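Local coordinates for resiniferatoxin-binding, phosphotriesterase-related protein (PDB 3K2G) that binds two zinc ions at the mouth of a TIM barrel of the phosphotriesterase family and is probably a metal-dependent phosphoric ester hydrolase, at residues H34-N39 against S302-V307; I80-L85 against F306-L311; I153-V158 against Q199-L204; G194-Q199 against E227-R232. One frame throughout, in Å; residues are numbered along the deposited sequence.

Overall arrangement
Two pairs of contacts sit apart on one TIM-barrel chain. Interactions 1 and 2, with centres about 8 Å apart, share Phe306 and Val307 on the loop after strand 299-301, and both touch the bound dithiol; interaction 2 ties that loop to residues 80-85. Interaction 1 brings residues 34-39 and 302-307, far apart in sequence, together at the zinc. Interactions 3 and 4, also about 8 Å between centres, share Gln199 and use helix 186-202, packing it against helix 150-162 and the loop after helix 217-226. Some 24 to 31 Å separates the centres of the two pairs. Along the chain, interactions 3 and 4 are nested within the loops that interactions 1 and 2 close.

Interaction 1 (H34-N39 against S302-V307); sequences HEHLQN and SHDVFV. With ZN (zinc ion), chain I; DTV ((2S,3S)-1,4-dimercaptobutane-2,3-diol), chain K.
His34, His36 and Asp304 converge on one zinc ion, the two imidazoles lying alongside the aspartate and pointing the same way. His34 NE2 and His36 NE2 each bind the zinc at 2.2 Å, and Asp304 OD1 binds it at 2.3 Å. OD1 lies at the edge of both rings, near the plane of each, with the His34 and His36 rings turned 85° and 53° from the carboxylate. The two rings leave the backbone by different first torsions, His34 CG anti to the backbone N (chi1 -170°) and His36 CG anti to the carbonyl carbon, and both NE2 atoms still reach the zinc. This His-X-His pair and the late aspartate are the metal-binding signature of the phosphotriesterase barrel; Glu177 completes the protein ligands, and a water bound to the zinc donates to Asp304 OD2. Thr107 holds His36 ND1 from outside.

Between the two zinc-binding histidines in sequence, Glu35 is bent at chi2 and its carboxylate turns into the 302-307 loop. OE2 accepts three bonds: from Ser302 OG at 2.6 Å on the anti side, from His303 N at 2.7 Å on the syn side, and from His303 ND1, which comes from above the carboxylate plane while OE2 stays in the ring plane. OE1 takes Val305 N at 3.3 Å in a nearly straight bond. Three donors on one buried oxygen would favour a charged carboxylate. Further along, Asn39 ND2 reaches Phe306 O at 3.0 Å, the oxygen lying in the amide plane, and Phe306 CE1 approaches O2 of the bound dithiol.

Interaction 2 (I80-L85 against F306-L311); sequences IALDDL and FVKMML. With DTV ((2S,3S)-1,4-dimercaptobutane-2,3-diol), chain K.
Lys308 NZ donates to Ala81 O at 2.7 Å, approaching in the carbonyl plane with a C=O...N angle of 157°. The same ammonium group forms a weak hydrogen bond within a salt bridge to Asp83 OD1, 3.4 Å away, and a further hydrogen bond to His78 O. NZ is thus held chiefly by two backbone carbonyls, with Asp83 a weaker third partner that would partly balance its charge. The lysine chain crosses Asp83 obliquely and bends at the last torsion (chi4 69°), which sets NZ aside from the line of the otherwise extended chain.

Next to Ala81 in sequence, Leu82 supplies the apolar contact through both methyl branches. CD2 rests on the backbone where Val307 passes into Lys308, 3.5 Å from Val307 C, while CD1 sits against Phe306 C at 3.8 Å. CD2 also meets Leu311 CD1 at 3.9 Å. Val307 CG1 adds a looser touch on Ile80 CA.

Residues 308-310 form a short 3-10 turn in the loop that follows barrel strand 299-301. The turn lies beside strand 81-82, which pairs antiparallel with strand 39-40, and Leu311 reaches on to Leu87 and Glu91 of helix 85-97.

Interaction 3 (I153-V158 against Q199-L204); sequences IADEIV and QVRTGL
Asp155 OD1 is gripped by both terminal nitrogens of Arg201, with NH1 and NH2 each 2.8 Å from it. This end-on, two-nitrogen salt bridge joins helix 150-162 to helix 186-202, two outer helices of the TIM barrel. Both N-H...O angles are close to 144°, as expected when two donors converge on one acceptor between them. The oxygen lies almost exactly in the guanidinium plane for either bond, but the two flat groups are turned 83° apart. NH2 meets OD1 nearly along its C-O axis. NH1 meets it on the anti side, tilted well out of the carboxylate plane.

The arginine is bent at chi3 (62°), which turns NE aside from the run of CB, CG and CD. Across one face of the guanidinium lies Val158 CG2, 3.7 Å from CZ and offset toward the rim, the two side chains crossing at about a right angle. Ala154 CB is 3.5 Å from NH1. The charged group is thus flanked by short aliphatic side chains as well as by its carboxylate, while Glu5 makes a second salt bridge with NE.

One residue on, Thr202 faces the same helix through its methyl, CG2 lying 3.8 Å from Val158 CG2. Its hydroxyl turns to its own chain: OG1 bonds to Ala198 O and accepts from Leu204 N, an ST turn at the helix end, where Gly203 has positive phi. Gln199 NE2 also donates to Leu204 O at 2.9 Å, from above that carbonyl plane.

Interaction 4 (G194-Q199 against E227-R232); sequences GAARAQ and EGADLR
Helix 186-202 passes the turn after helix 217-226 with its closest CA atoms at Ala196 and Ala229, 5.4 Å apart, just beyond the Schellman motif at Gly228. Ala196 CB is the point of apolar contact, 3.6 Å from Glu227 CB and 3.9 Å from Ala229 CB. Alongside it, Arg197 extends from CG to NE and meets the Glu227 carboxylate: NE donates to OE1 at 2.9 Å, fairly straight (166°), and NH2 makes a weak bond to OE2 at 3.3 Å. OE1 lies near the guanidinium plane, yet NE comes from above the carboxylate, the two planes being 50° apart. Arg193 also pairs with OE2, and Asp151 with Arg197 NH1.

These bonds join helix 186-202 to the loop between helix 217-226 and strand 234-236, in the outer layer of the TIM barrel. Two residues on from Arg197, Gln199 bends at chi2 (-70°), and its OE1 accepts from Asp230 N at 3.0 Å, from above the amide carbonyl plane. Gln199 NE2 donates to Leu204 O and, through a water 3.2 Å from each, is bridged to Asp230 OD2. Asp230 OD1 instead accepts from Arg232 N at 3.0 Å, forming an Asx turn.

Interaction 1 (H34-N39 against S302-V307)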
loop_
_atom_site.group_PDB
_atom_site.type_symbol
_atom_site.label_atom_id
_atom_site.label_comp_id
_atom_site.label_asym_id
_atom_site.label_seq_id
_atom_site.Cartn_x
_atom_site.Cartn_y
_atom_site.Cartn_z
ATOM N N HIS B 34 -26.485 14.235 -10.218
ATOM C CA HIS B 34 -26.075 15.506 -9.651
ATOM C C HIS B 34 -25.490 16.474 -10.670
ATOM O O HIS B 34 -24.300 16.418 -10.987
ATOM C CB HIS B 34 -25.069 15.218 -8.531
ATOM C CG HIS B 34 -24.724 16.405 -7.694
ATOM N ND1 HIS B 34 -24.806 16.387 -6.319
ATOM C CD2 HIS B 34 -24.250 17.629 -8.028
ATOM C CE1 HIS B 34 -24.397 17.548 -5.840
ATOM N NE2 HIS B 34 -24.053 18.318 -6.856
ATOM N N GLU B 35 -26.335 17.370 -11.164
ATOM C CA GLU B 35 -25.911 18.364 -12.148
ATOM C C GLU B 35 -26.626 19.685 -11.900
ATOM O O GLU B 35 -27.762 19.704 -11.422
ATOM C CB GLU B 35 -26.265 17.909 -13.566
ATOM C CG GLU B 35 -25.767 16.535 -13.963
ATOM C CD GLU B 35 -24.250 16.444 -14.021
ATOM O OE1 GLU B 35 -23.596 17.472 -14.297
ATOM O OE2 GLU B 35 -23.715 15.334 -13.804
ATOM N N HIS B 36 -25.960 20.791 -12.216
ATOM C CA HIS B 36 -26.585 22.095 -12.067
ATOM C C HIS B 36 -26.812 22.582 -13.487
ATOM O O HIS B 36 -25.877 22.613 -14.292
ATOM C CB HIS B 36 -25.667 23.047 -11.309
ATOM C CG HIS B 36 -25.386 22.609 -9.910
ATOM N ND1 HIS B 36 -26.271 22.815 -8.875
ATOM C CD2 HIS B 36 -24.347 21.916 -9.387
ATOM C CE1 HIS B 36 -25.792 22.266 -7.774
ATOM N NE2 HIS B 36 -24.627 21.713 -8.059
ATOM N N LEU B 37 -28.057 22.939 -13.799
ATOM C CA LEU B 37 -28.397 23.404 -15.137
ATOM C C LEU B 37 -28.311 24.919 -15.234
ATOM O O LEU B 37 -28.055 25.470 -16.302
ATOM C CB LEU B 37 -29.794 22.911 -15.508
ATOM C CG LEU B 37 -29.872 21.384 -15.399
ATOM C CD1 LEU B 37 -31.233 20.893 -15.855
ATOM C CD2 LEU B 37 -28.769 20.761 -16.241
ATOM N N GLN B 38 -28.524 25.568 -14.096
ATOM C CA GLN B 38 -28.464 27.019 -13.951
ATOM C C GLN B 38 -28.117 27.245 -12.482
ATOM O O GLN B 38 -28.619 26.534 -11.620
ATOM C CB GLN B 38 -29.833 27.653 -14.231
ATOM C CG GLN B 38 -30.310 27.612 -15.675
ATOM C CD GLN B 38 -29.502 28.520 -16.580
ATOM O OE1 GLN B 38 -28.462 28.125 -17.110
ATOM N NE2 GLN B 38 -29.966 29.752 -16.746
ATOM N N ASN B 39 -27.263 28.216 -12.182
ATOM C CA ASN B 39 -26.926 28.482 -10.788
ATOM C C ASN B 39 -26.178 29.796 -10.635
ATOM O O ASN B 39 -25.903 30.485 -11.615
ATOM C CB ASN B 39 -26.081 27.342 -10.202
ATOM C CG ASN B 39 -24.662 27.323 -10.745
ATOM O OD1 ASN B 39 -24.312 28.105 -11.631
ATOM N ND2 ASN B 39 -23.839 26.421 -10.219
ATOM N N SER B 302 -21.757 11.253 -11.505
ATOM C CA SER B 302 -22.233 12.479 -12.151
ATOM C C SER B 302 -21.046 13.437 -12.335
ATOM O O SER B 302 -19.927 13.094 -11.945
ATOM C CB SER B 302 -23.343 13.125 -11.313
ATOM O OG SER B 302 -24.464 13.456 -12.123
ATOM N N HIS B 303 -21.274 14.612 -12.931
ATOM C CA HIS B 303 -20.184 15.579 -13.148
ATOM C C HIS B 303 -20.194 16.782 -12.206
ATOM O O HIS B 303 -19.163 17.432 -12.003
ATOM C CB HIS B 303 -20.204 16.188 -14.562
ATOM C CG HIS B 303 -20.533 15.230 -15.664
ATOM N ND1 HIS B 303 -21.814 14.777 -15.900
ATOM C CD2 HIS B 303 -19.765 14.719 -16.656
ATOM C CE1 HIS B 303 -21.823 14.034 -16.991
ATOM N NE2 HIS B 303 -20.592 13.982 -17.470
ATOM N N ASP B 304 -21.356 17.097 -11.652
ATOM C CA ASP B 304 -21.498 18.272 -10.801
ATOM C C ASP B 304 -21.098 19.525 -11.590
ATOM O O ASP B 304 -20.341 20.374 -11.109
ATOM C CB ASP B 304 -20.653 18.181 -9.526
ATOM C CG ASP B 304 -20.968 19.307 -8.549
ATOM O OD1 ASP B 304 -22.091 19.847 -8.630
ATOM O OD2 ASP B 304 -20.119 19.649 -7.698
ATOM N N VAL B 305 -21.586 19.616 -12.819
ATOM C CA VAL B 305 -21.328 20.794 -13.641
ATOM C C VAL B 305 -21.875 21.959 -12.819
ATOM O O VAL B 305 -23.055 21.959 -12.459
ATOM C CB VAL B 305 -22.097 20.724 -14.970
ATOM C CG1 VAL B 305 -22.067 22.079 -15.659
ATOM C CG2 VAL B 305 -21.488 19.653 -15.866
ATOM N N PHE B 306 -21.030 22.938 -12.503
ATOM C CA PHE B 306 -21.484 24.068 -11.706
ATOM C C PHE B 306 -20.852 25.405 -12.080
ATOM O O PHE B 306 -21.083 26.402 -11.408
ATOM C CB PHE B 306 -21.280 23.777 -10.207
ATOM C CG PHE B 306 -19.871 23.956 -9.730
ATOM C CD1 PHE B 306 -19.523 25.059 -8.950
ATOM C CD2 PHE B 306 -18.894 23.020 -10.040
ATOM C CE1 PHE B 306 -18.220 25.227 -8.491
ATOM C CE2 PHE B 306 -17.585 23.177 -9.589
ATOM C CZ PHE B 306 -17.248 24.283 -8.812
ATOM N N VAL B 307 -20.049 25.412 -13.141
ATOM C CA VAL B 307 -19.410 26.633 -13.642
ATOM C C VAL B 307 -19.327 26.534 -15.162
ATOM O O VAL B 307 -19.282 25.435 -15.713
ATOM C CB VAL B 307 -17.980 26.837 -13.076
ATOM C CG1 VAL B 307 -18.041 27.124 -11.572
ATOM C CG2 VAL B 307 -17.125 25.612 -13.352
HETATM ZN ZN ZN I . -23.384 20.454 -6.804
HETATM S S1 DTV K . -17.668 24.553 -2.108
HETATM C C1 DTV K . -19.332 24.761 -2.912
HETATM C C2 DTV K . -19.307 25.672 -4.140
HETATM O O2 DTV K . -18.436 25.092 -5.100
HETATM C C3 DTV K . -20.716 25.808 -4.743
HETATM O O3 DTV K . -21.171 24.544 -5.164
HETATM C C4 DTV K . -20.746 26.745 -5.952
HETATM S S4 DTV K . -22.279 27.708 -6.037
HETATM O O HOH W 1 -21.887 20.912 -5.621
#

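Interaction 2 (I80-L85 against F306-L311)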
loop_
_atom_site.group_PDB
_atom_site.type_symbol
_atom_site.label_atom_id
_atom_site.label_comp_id
_atom_site.label_asym_id
_atom_site.label_seq_id
_atom_site.Cartn_x
_atom_site.Cartn_y
_atom_site.Cartn_z
ATOM N N ILE B 80 -18.083 31.686 -12.680
ATOM C CA ILE B 80 -18.911 31.272 -11.557
ATOM C C ILE B 80 -20.407 31.581 -11.586
ATOM O O ILE B 80 -20.963 32.116 -10.628
ATOM C CB ILE B 80 -18.304 31.801 -10.235
ATOM C CG1 ILE B 80 -18.219 33.326 -10.264
ATOM C CG2 ILE B 80 -16.909 31.210 -10.041
ATOM C CD1 ILE B 80 -17.559 33.922 -9.032
ATOM N N ALA B 81 -21.053 31.226 -12.687
ATOM C CA ALA B 81 -22.488 31.410 -12.828
ATOM C C ALA B 81 -22.976 30.821 -14.140
ATOM O O ALA B 81 -22.531 31.213 -15.218
ATOM C CB ALA B 81 -22.859 32.894 -12.742
ATOM N N LEU B 82 -23.875 29.849 -14.035
ATOM C CA LEU B 82 -24.464 29.215 -15.200
ATOM C C LEU B 82 -25.766 29.992 -15.387
ATOM O O LEU B 82 -26.761 29.742 -14.700
ATOM C CB LEU B 82 -24.735 27.730 -14.918
ATOM C CG LEU B 82 -23.493 26.845 -14.720
ATOM C CD1 LEU B 82 -23.904 25.443 -14.291
ATOM C CD2 LEU B 82 -22.709 26.780 -16.022
ATOM N N ASP B 83 -25.735 30.945 -16.315
ATOM C CA ASP B 83 -26.872 31.816 -16.576
ATOM C C ASP B 83 -27.388 31.874 -18.008
ATOM O O ASP B 83 -28.271 32.676 -18.306
ATOM C CB ASP B 83 -26.530 33.235 -16.128
ATOM C CG ASP B 83 -25.198 33.713 -16.679
ATOM O OD1 ASP B 83 -24.736 33.156 -17.695
ATOM O OD2 ASP B 83 -24.617 34.651 -16.100
ATOM N N ASP B 84 -26.845 31.055 -18.900
ATOM C CA ASP B 84 -27.332 31.065 -20.275
ATOM C C ASP B 84 -28.219 29.850 -20.489
ATOM O O ASP B 84 -27.735 28.736 -20.682
ATOM C CB ASP B 84 -26.183 31.042 -21.282
ATOM C CG ASP B 84 -26.660 31.308 -22.700
ATOM O OD1 ASP B 84 -27.532 30.556 -23.188
ATOM O OD2 ASP B 84 -26.172 32.274 -23.324
ATOM N N LEU B 85 -29.527 30.082 -20.470
ATOM C CA LEU B 85 -30.499 29.013 -20.624
ATOM C C LEU B 85 -30.419 28.294 -21.964
ATOM O O LEU B 85 -30.578 27.072 -22.032
ATOM C CB LEU B 85 -31.907 29.567 -20.410
ATOM C CG LEU B 85 -32.987 28.572 -19.987
ATOM C CD1 LEU B 85 -32.517 27.760 -18.789
ATOM C CD2 LEU B 85 -34.253 29.339 -19.643
ATOM N N PHE B 306 -21.030 22.938 -12.503
ATOM C CA PHE B 306 -21.484 24.068 -11.706
ATOM C C PHE B 306 -20.852 25.405 -12.080
ATOM O O PHE B 306 -21.083 26.402 -11.408
ATOM C CB PHE B 306 -21.280 23.777 -10.207
ATOM C CG PHE B 306 -19.871 23.956 -9.730
ATOM C CD1 PHE B 306 -19.523 25.059 -8.950
ATOM C CD2 PHE B 306 -18.894 23.020 -10.040
ATOM C CE1 PHE B 306 -18.220 25.227 -8.491
ATOM C CE2 PHE B 306 -17.585 23.177 -9.589
ATOM C CZ PHE B 306 -17.248 24.283 -8.812
ATOM N N VAL B 307 -20.049 25.412 -13.141
ATOM C CA VAL B 307 -19.410 26.633 -13.642
ATOM C C VAL B 307 -19.327 26.534 -15.162
ATOM O O VAL B 307 -19.282 25.435 -15.713
ATOM C CB VAL B 307 -17.980 26.837 -13.076
ATOM C CG1 VAL B 307 -18.041 27.124 -11.572
ATOM C CG2 VAL B 307 -17.125 25.612 -13.352
ATOM N N LYS B 308 -19.311 27.680 -15.835
ATOM C CA LYS B 308 -19.256 27.716 -17.292
ATOM C C LYS B 308 -18.149 26.878 -17.927
ATOM O O LYS B 308 -18.382 26.208 -18.938
ATOM C CB LYS B 308 -19.109 29.157 -17.797
ATOM C CG LYS B 308 -20.318 30.054 -17.567
ATOM C CD LYS B 308 -20.251 31.280 -18.474
ATOM C CE LYS B 308 -21.448 32.216 -18.270
ATOM N NZ LYS B 308 -21.406 32.885 -16.939
HETATM N N MSE B 309 -16.952 26.905 -17.343
HETATM C CA MSE B 309 -15.837 26.175 -17.936
HETATM C C MSE B 309 -16.004 24.664 -17.968
HETATM O O MSE B 309 -15.196 23.966 -18.567
HETATM C CB MSE B 309 -14.503 26.549 -17.264
HETATM C CG MSE B 309 -14.280 26.028 -15.869
HETATM SE SE MSE B 309 -12.548 26.671 -15.203
HETATM C CE MSE B 309 -11.344 25.394 -16.119
HETATM N N MSE B 310 -17.064 24.151 -17.350
HETATM C CA MSE B 310 -17.283 22.714 -17.368
HETATM C C MSE B 310 -18.203 22.322 -18.522
HETATM O O MSE B 310 -18.473 21.144 -18.734
HETATM C CB MSE B 310 -17.857 22.245 -16.035
HETATM C CG MSE B 310 -16.858 22.324 -14.874
HETATM SE SE MSE B 310 -17.600 21.796 -13.167
HETATM C CE MSE B 310 -17.715 19.861 -13.489
ATOM N N LEU B 311 -18.676 23.320 -19.264
ATOM C CA LEU B 311 -19.540 23.078 -20.420
ATOM C C LEU B 311 -18.637 22.929 -21.646
ATOM O O LEU B 311 -17.586 23.572 -21.719
ATOM C CB LEU B 311 -20.494 24.254 -20.622
ATOM C CG LEU B 311 -21.458 24.530 -19.466
ATOM C CD1 LEU B 311 -22.224 25.816 -19.738
ATOM C CD2 LEU B 311 -22.412 23.354 -19.300
HETATM S S1 DTV K . -17.668 24.553 -2.108
HETATM C C1 DTV K . -19.332 24.761 -2.912
HETATM C C2 DTV K . -19.307 25.672 -4.140
HETATM O O2 DTV K . -18.436 25.092 -5.100
HETATM C C3 DTV K . -20.716 25.808 -4.743
HETATM O O3 DTV K . -21.171 24.544 -5.164
HETATM C C4 DTV K . -20.746 26.745 -5.952
HETATM S S4 DTV K . -22.279 27.708 -6.037
#

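Interaction 3 (I153-V158 against Q199-L204)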
loop_
_atom_site.group_PDB
_atom_site.type_symbol
_atom_site.label_atom_id
_atom_site.label_comp_id
_atom_site.label_asym_id
_atom_site.label_seq_id
_atom_site.Cartn_x
_atom_site.Cartn_y
_atom_site.Cartn_z
ATOM N N ILE B 153 -37.528 25.067 8.771
ATOM C CA ILE B 153 -36.857 24.675 7.538
ATOM C C ILE B 153 -37.519 23.412 7.000
ATOM O O ILE B 153 -37.738 23.277 5.797
ATOM C CB ILE B 153 -35.355 24.420 7.784
ATOM C CG1 ILE B 153 -34.662 25.754 8.080
ATOM C CG2 ILE B 153 -34.722 23.737 6.568
ATOM C CD1 ILE B 153 -33.211 25.634 8.473
ATOM N N ALA B 154 -37.841 22.489 7.902
ATOM C CA ALA B 154 -38.501 21.250 7.504
ATOM C C ALA B 154 -39.859 21.606 6.904
ATOM O O ALA B 154 -40.257 21.055 5.878
ATOM C CB ALA B 154 -38.675 20.333 8.709
ATOM N N ASP B 155 -40.564 22.541 7.543
ATOM C CA ASP B 155 -41.871 22.967 7.052
ATOM C C ASP B 155 -41.777 23.532 5.630
ATOM O O ASP B 155 -42.635 23.260 4.789
ATOM C CB ASP B 155 -42.494 24.022 7.983
ATOM C CG ASP B 155 -42.891 23.455 9.338
ATOM O OD1 ASP B 155 -43.116 22.232 9.436
ATOM O OD2 ASP B 155 -42.998 24.239 10.308
ATOM N N GLU B 156 -40.735 24.312 5.354
ATOM C CA GLU B 156 -40.576 24.892 4.020
ATOM C C GLU B 156 -40.418 23.797 2.985
ATOM O O GLU B 156 -41.006 23.858 1.906
ATOM C CB GLU B 156 -39.348 25.813 3.951
ATOM C CG GLU B 156 -39.353 26.943 4.969
ATOM C CD GLU B 156 -38.215 27.932 4.769
ATOM O OE1 GLU B 156 -37.078 27.499 4.472
ATOM O OE2 GLU B 156 -38.462 29.148 4.922
ATOM N N ILE B 157 -39.605 22.799 3.321
ATOM C CA ILE B 157 -39.344 21.683 2.421
ATOM C C ILE B 157 -40.600 20.847 2.177
ATOM O O ILE B 157 -40.867 20.417 1.052
ATOM C CB ILE B 157 -38.206 20.790 2.978
ATOM C CG1 ILE B 157 -36.893 21.580 2.968
ATOM C CG2 ILE B 157 -38.070 19.520 2.145
ATOM C CD1 ILE B 157 -35.729 20.879 3.639
ATOM N N VAL B 158 -41.372 20.622 3.233
ATOM C CA VAL B 158 -42.604 19.845 3.113
ATOM C C VAL B 158 -43.586 20.557 2.180
ATOM O O VAL B 158 -44.282 19.919 1.390
ATOM C CB VAL B 158 -43.282 19.656 4.491
ATOM C CG1 VAL B 158 -44.658 19.019 4.320
ATOM C CG2 VAL B 158 -42.410 18.797 5.384
ATOM N N GLN B 199 -37.120 14.700 5.572
ATOM C CA GLN B 199 -36.978 13.407 4.917
ATOM C C GLN B 199 -37.985 12.438 5.537
ATOM O O GLN B 199 -38.642 11.669 4.831
ATOM C CB GLN B 199 -35.550 12.882 5.086
ATOM C CG GLN B 199 -35.147 11.762 4.127
ATOM C CD GLN B 199 -35.847 10.446 4.415
ATOM O OE1 GLN B 199 -35.871 9.983 5.556
ATOM N NE2 GLN B 199 -36.410 9.827 3.372
ATOM N N VAL B 200 -38.111 12.482 6.859
ATOM C CA VAL B 200 -39.051 11.605 7.555
ATOM C C VAL B 200 -40.493 11.964 7.194
ATOM O O VAL B 200 -41.310 11.088 6.897
ATOM C CB VAL B 200 -38.882 11.708 9.094
ATOM C CG1 VAL B 200 -39.933 10.849 9.801
ATOM C CG2 VAL B 200 -37.482 11.255 9.496
ATOM N N ARG B 201 -40.801 13.256 7.206
ATOM C CA ARG B 201 -42.156 13.709 6.903
ATOM C C ARG B 201 -42.610 13.521 5.452
ATOM O O ARG B 201 -43.734 13.081 5.216
ATOM C CB ARG B 201 -42.312 15.174 7.329
ATOM C CG ARG B 201 -42.140 15.380 8.832
ATOM C CD ARG B 201 -41.924 16.846 9.205
ATOM N NE ARG B 201 -43.057 17.701 8.856
ATOM C CZ ARG B 201 -43.060 19.024 8.994
ATOM N NH1 ARG B 201 -41.988 19.643 9.474
ATOM N NH2 ARG B 201 -44.130 19.731 8.649
ATOM N N THR B 202 -41.742 13.816 4.484
ATOM C CA THR B 202 -42.109 13.684 3.072
ATOM C C THR B 202 -41.781 12.323 2.448
ATOM O O THR B 202 -42.396 11.923 1.458
ATOM C CB THR B 202 -41.421 14.772 2.208
ATOM O OG1 THR B 202 -40.001 14.569 2.218
ATOM C CG2 THR B 202 -41.734 16.151 2.749
ATOM N N GLY B 203 -40.808 11.620 3.014
ATOM C CA GLY B 203 -40.436 10.327 2.470
ATOM C C GLY B 203 -39.613 10.456 1.196
ATOM O O GLY B 203 -39.426 9.480 0.458
ATOM N N LEU B 204 -39.119 11.663 0.934
ATOM C CA LEU B 204 -38.299 11.914 -0.255
ATOM C C LEU B 204 -36.826 11.659 0.038
ATOM O O LEU B 204 -36.396 11.713 1.197
ATOM C CB LEU B 204 -38.452 13.366 -0.720
ATOM C CG LEU B 204 -39.747 13.772 -1.420
ATOM C CD1 LEU B 204 -39.723 15.275 -1.728
ATOM C CD2 LEU B 204 -39.902 12.956 -2.699
#

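Interaction 4 (G194-Q199 against E227-R232)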
loop_
_atom_site.group_PDB
_atom_site.type_symbol
_atom_site.label_atom_id
_atom_site.label_comp_id
_atom_site.label_asym_id
_atom_site.label_seq_id
_atom_site.Cartn_x
_atom_site.Cartn_y
_atom_site.Cartn_z
ATOM N N GLY B 194 -33.169 20.007 9.910
ATOM C CA GLY B 194 -34.462 20.324 9.330
ATOM C C GLY B 194 -34.688 19.498 8.073
ATOM O O GLY B 194 -35.806 19.063 7.786
ATOM N N ALA B 195 -33.617 19.277 7.319
ATOM C CA ALA B 195 -33.711 18.490 6.099
ATOM C C ALA B 195 -34.028 17.031 6.433
ATOM O O ALA B 195 -34.851 16.405 5.768
ATOM C CB ALA B 195 -32.407 18.581 5.316
ATOM N N ALA B 196 -33.379 16.493 7.463
ATOM C CA ALA B 196 -33.611 15.108 7.857
ATOM C C ALA B 196 -35.041 14.937 8.358
ATOM O O ALA B 196 -35.677 13.919 8.096
ATOM C CB ALA B 196 -32.623 14.691 8.937
ATOM N N ARG B 197 -35.547 15.930 9.081
ATOM C CA ARG B 197 -36.912 15.850 9.578
ATOM C C ARG B 197 -37.854 15.897 8.388
ATOM O O ARG B 197 -38.902 15.253 8.384
ATOM C CB ARG B 197 -37.196 16.993 10.559
ATOM C CG ARG B 197 -36.377 16.860 11.835
ATOM C CD ARG B 197 -36.618 17.983 12.834
ATOM N NE ARG B 197 -35.642 17.927 13.921
ATOM C CZ ARG B 197 -35.498 18.864 14.854
ATOM N NH1 ARG B 197 -36.275 19.938 14.841
ATOM N NH2 ARG B 197 -34.567 18.735 15.794
ATOM N N ALA B 198 -37.470 16.648 7.361
ATOM C CA ALA B 198 -38.290 16.743 6.161
ATOM C C ALA B 198 -38.237 15.409 5.434
ATOM O O ALA B 198 -39.193 15.023 4.759
ATOM C CB ALA B 198 -37.783 17.860 5.251
ATOM N N GLN B 199 -37.120 14.700 5.572
ATOM C CA GLN B 199 -36.978 13.407 4.917
ATOM C C GLN B 199 -37.985 12.438 5.537
ATOM O O GLN B 199 -38.642 11.669 4.831
ATOM C CB GLN B 199 -35.550 12.882 5.086
ATOM C CG GLN B 199 -35.147 11.762 4.127
ATOM C CD GLN B 199 -35.847 10.446 4.415
ATOM O OE1 GLN B 199 -35.871 9.983 5.556
ATOM N NE2 GLN B 199 -36.410 9.827 3.372
ATOM N N GLU B 227 -32.073 11.763 13.742
ATOM C CA GLU B 227 -33.250 12.557 13.434
ATOM C C GLU B 227 -34.319 11.633 12.871
ATOM O O GLU B 227 -35.395 12.078 12.479
ATOM C CB GLU B 227 -32.932 13.660 12.420
ATOM C CG GLU B 227 -32.242 14.886 12.998
ATOM C CD GLU B 227 -33.059 15.590 14.079
ATOM O OE1 GLU B 227 -34.296 15.420 14.116
ATOM O OE2 GLU B 227 -32.458 16.330 14.884
ATOM N N GLY B 228 -34.005 10.340 12.828
ATOM C CA GLY B 228 -34.952 9.358 12.327
ATOM C C GLY B 228 -35.040 9.229 10.819
ATOM O O GLY B 228 -35.942 8.566 10.300
ATOM N N ALA B 229 -34.112 9.851 10.100
ATOM C CA ALA B 229 -34.135 9.775 8.645
ATOM C C ALA B 229 -33.595 8.438 8.134
ATOM O O ALA B 229 -32.878 7.728 8.841
ATOM C CB ALA B 229 -33.357 10.928 8.050
ATOM N N ASP B 230 -33.941 8.121 6.890
ATOM C CA ASP B 230 -33.571 6.872 6.233
ATOM C C ASP B 230 -32.200 6.909 5.543
ATOM O O ASP B 230 -32.070 7.436 4.439
ATOM C CB ASP B 230 -34.650 6.541 5.198
ATOM C CG ASP B 230 -34.652 5.083 4.794
ATOM O OD1 ASP B 230 -33.615 4.407 4.961
ATOM O OD2 ASP B 230 -35.700 4.623 4.291
ATOM N N LEU B 231 -31.184 6.330 6.175
ATOM C CA LEU B 231 -29.847 6.327 5.585
ATOM C C LEU B 231 -29.829 5.653 4.217
ATOM O O LEU B 231 -29.022 5.997 3.362
ATOM C CB LEU B 231 -28.854 5.621 6.510
ATOM C CG LEU B 231 -28.685 6.189 7.923
ATOM C CD1 LEU B 231 -27.578 5.437 8.644
ATOM C CD2 LEU B 231 -28.351 7.675 7.851
ATOM N N ARG B 232 -30.732 4.700 4.014
ATOM C CA ARG B 232 -30.821 3.952 2.760
ATOM C C ARG B 232 -31.199 4.827 1.556
ATOM O O ARG B 232 -31.009 4.431 0.406
ATOM C CB ARG B 232 -31.837 2.818 2.917
ATOM C CG ARG B 232 -31.535 1.592 2.081
ATOM C CD ARG B 232 -30.384 0.792 2.665
ATOM N NE ARG B 232 -29.799 -0.079 1.653
ATOM C CZ ARG B 232 -28.726 -0.835 1.848
ATOM N NH1 ARG B 232 -28.120 -0.835 3.029
ATOM N NH2 ARG B 232 -28.250 -1.574 0.854
HETATM O O HOH W 2 -37.800 6.974 3.929
#